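Local coordinates for protein glycogen accumulation regulator GarA (Mycobacterium tuberculosis, PDB 6I2P) that probably regulates glycogen accumulation and metabolism by binding partner proteins through its forkhead-associated (FHA) domain, at residues C[30-35]-C[119-124]. Residues are numbered along the deposited sequence; the frame is centred on the assembly and turned at random.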
loop_
_atom_site.group_PDB
_atom_site.type_symbol
_atom_site.label_atom_id
_atom_site.label_comp_id
_atom_site.label_asym_id
_atom_site.label_seq_id
_atom_site.Cartn_x
_atom_site.Cartn_y
_atom_site.Cartn_z
ATOM N N PHE C 30 -7.309 -5.617 -14.269
ATOM C CA PHE C 30 -6.523 -5.068 -13.166
ATOM C C PHE C 30 -6.684 -3.570 -13.028
ATOM O O PHE C 30 -7.291 -2.947 -13.893
ATOM C CB PHE C 30 -5.048 -5.460 -13.324
ATOM C CG PHE C 30 -4.865 -6.949 -13.464
ATOM C CD1 PHE C 30 -4.981 -7.786 -12.361
ATOM C CD2 PHE C 30 -4.635 -7.522 -14.708
ATOM C CE1 PHE C 30 -4.847 -9.166 -12.497
ATOM C CE2 PHE C 30 -4.502 -8.905 -14.843
ATOM C CZ PHE C 30 -4.618 -9.717 -13.738
ATOM N N LEU C 31 -6.189 -2.996 -11.921
ATOM C CA LEU C 31 -6.227 -1.545 -11.714
ATOM C C LEU C 31 -5.176 -0.897 -12.625
ATOM O O LEU C 31 -4.145 -1.512 -12.913
ATOM C CB LEU C 31 -5.989 -1.167 -10.237
ATOM C CG LEU C 31 -7.112 -1.521 -9.240
ATOM C CD1 LEU C 31 -6.622 -1.407 -7.825
ATOM C CD2 LEU C 31 -8.341 -0.628 -9.421
ATOM N N SER C 32 -5.470 0.323 -13.094
ATOM C CA SER C 32 -4.671 1.130 -14.018
ATOM C C SER C 32 -3.186 1.274 -13.670
ATOM O O SER C 32 -2.360 1.291 -14.586
ATOM C CB SER C 32 -5.288 2.512 -14.178
ATOM O OG SER C 32 -6.679 2.460 -14.441
ATOM N N GLU C 33 -2.850 1.383 -12.364
ATOM C CA GLU C 33 -1.476 1.532 -11.848
ATOM C C GLU C 33 -0.544 0.418 -12.310
ATOM O O GLU C 33 0.651 0.657 -12.472
ATOM C CB GLU C 33 -1.459 1.618 -10.310
ATOM C CG GLU C 33 -2.015 2.916 -9.744
ATOM C CD GLU C 33 -3.525 3.067 -9.677
ATOM O OE1 GLU C 33 -4.254 2.122 -10.052
ATOM O OE2 GLU C 33 -3.981 4.150 -9.247
ATOM N N LEU C 34 -1.088 -0.788 -12.546
ATOM C CA LEU C 34 -0.309 -1.930 -13.020
ATOM C C LEU C 34 0.202 -1.763 -14.464
ATOM O O LEU C 34 1.117 -2.487 -14.866
ATOM C CB LEU C 34 -1.085 -3.237 -12.839
ATOM C CG LEU C 34 -1.092 -3.788 -11.414
ATOM C CD1 LEU C 34 -2.317 -4.618 -11.152
ATOM C CD2 LEU C 34 0.165 -4.569 -11.107
ATOM N N ASP C 35 -0.337 -0.754 -15.199
ATOM C CA ASP C 35 -0.024 -0.357 -16.581
ATOM C C ASP C 35 -0.501 -1.382 -17.605
ATOM O O ASP C 35 -1.541 -1.183 -18.231
ATOM C CB ASP C 35 1.467 -0.007 -16.780
ATOM C CG ASP C 35 2.036 0.946 -15.745
ATOM O OD1 ASP C 35 1.666 2.141 -15.770
ATOM O OD2 ASP C 35 2.860 0.499 -14.919
ATOM N N GLY C 119 -4.623 10.393 -9.005
ATOM C CA GLY C 119 -5.129 10.673 -10.346
ATOM C C GLY C 119 -6.439 10.026 -10.744
ATOM O O GLY C 119 -7.030 9.247 -9.995
ATOM N N THR C 120 -6.904 10.380 -11.948
ATOM C CA THR C 120 -8.129 9.876 -12.563
ATOM C C THR C 120 -7.755 9.155 -13.861
ATOM O O THR C 120 -6.942 9.654 -14.642
ATOM C CB THR C 120 -9.157 11.010 -12.758
ATOM O OG1 THR C 120 -9.329 11.695 -11.518
ATOM C CG2 THR C 120 -10.516 10.497 -13.236
ATOM N N TYR C 121 -8.342 7.976 -14.074
ATOM C CA TYR C 121 -8.079 7.157 -15.250
ATOM C C TYR C 121 -9.354 6.914 -16.036
ATOM O O TYR C 121 -10.410 6.670 -15.452
ATOM C CB TYR C 121 -7.439 5.810 -14.854
ATOM C CG TYR C 121 -6.188 5.937 -14.008
ATOM C CD1 TYR C 121 -6.267 6.080 -12.625
ATOM C CD2 TYR C 121 -4.924 5.851 -14.582
ATOM C CE1 TYR C 121 -5.121 6.196 -11.841
ATOM C CE2 TYR C 121 -3.768 5.941 -13.805
ATOM C CZ TYR C 121 -3.872 6.121 -12.434
ATOM O OH TYR C 121 -2.745 6.214 -11.657
ATOM N N VAL C 122 -9.257 7.005 -17.363
ATOM C CA VAL C 122 -10.356 6.721 -18.283
ATOM C C VAL C 122 -9.844 5.623 -19.189
ATOM O O VAL C 122 -8.835 5.817 -19.871
ATOM C CB VAL C 122 -10.878 7.965 -19.054
ATOM C CG1 VAL C 122 -11.865 7.563 -20.155
ATOM C CG2 VAL C 122 -11.529 8.951 -18.093
ATOM N N ASN C 123 -10.498 4.449 -19.131
ATOM C CA ASN C 123 -10.142 3.244 -19.890
ATOM C C ASN C 123 -8.669 2.834 -19.643
ATOM O O ASN C 123 -7.929 2.532 -20.587
ATOM C CB ASN C 123 -10.498 3.391 -21.386
ATOM C CG ASN C 123 -11.965 3.668 -21.647
ATOM O OD1 ASN C 123 -12.854 3.288 -20.876
ATOM N ND2 ASN C 123 -12.253 4.341 -22.749
ATOM N N ARG C 124 -8.256 2.861 -18.337
ATOM C CA ARG C 124 -6.919 2.511 -17.816
ATOM C C ARG C 124 -5.838 3.569 -18.062
ATOM O O ARG C 124 -4.706 3.397 -17.605
ATOM C CB ARG C 124 -6.424 1.167 -18.377
ATOM C CG ARG C 124 -7.232 -0.054 -17.993
ATOM C CD ARG C 124 -6.571 -1.301 -18.566
ATOM N NE ARG C 124 -5.185 -1.472 -18.109
ATOM C CZ ARG C 124 -4.843 -1.962 -16.921
ATOM N NH1 ARG C 124 -3.567 -2.082 -16.589
ATOM N NH2 ARG C 124 -5.776 -2.346 -16.062
HETATM O O HOH W 1 -2.188 6.188 -8.977
#
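Arg124 turns the edge of its guanidinium to the backbone carbonyls of Phe30 and Asp35, which flank the 3-10 segment 32-34. NH1 donates a nearly straight hydrogen bond to Asp35 O, 2.8 Å away with an N-H...O angle of 174°. The oxygen lies in the guanidinium plane, but NH1 sits well above the plane of the carbonyl it binds. The other terminal nitrogen, NH2, comes within 2.7 Å of Phe30 O. A bend at chi3 (58°) turns NE off the extended CB-CG-CD run. Ser32 CA lies over one face of the group, toward its rim.

Ser32 touches both Arg124 and Tyr121. Its CB sits over one face of the Tyr121 ring in a CH-pi contact, 3.6 Å from the centroid and offset toward CG and CD2. Its OG lies 3.4 Å from Arg124 CA and is hydrogen-bonded to Gln139 OE1. Residues 119-124 carry strand 120-122 of the FHA beta sandwich and the turn toward strand 125-127. Here the loop that precedes strand 57-61 packs against the sheet that holds strand 120-122. Gln139, on the adjoining strand 137-140, also bonds Glu33 OE1 through NE2.

Glu33 crosses Tyr121 at about a right angle, its carboxylate turned 61° from the ring. A water whose O lies 2.7 Å from both Glu33 OE2 and Tyr121 OH donates to the first and accepts from the second. Phe30 and Leu34 also pack on apolar side chains of another protein's chain, and Leu31 forms backbone hydrogen bonds with it.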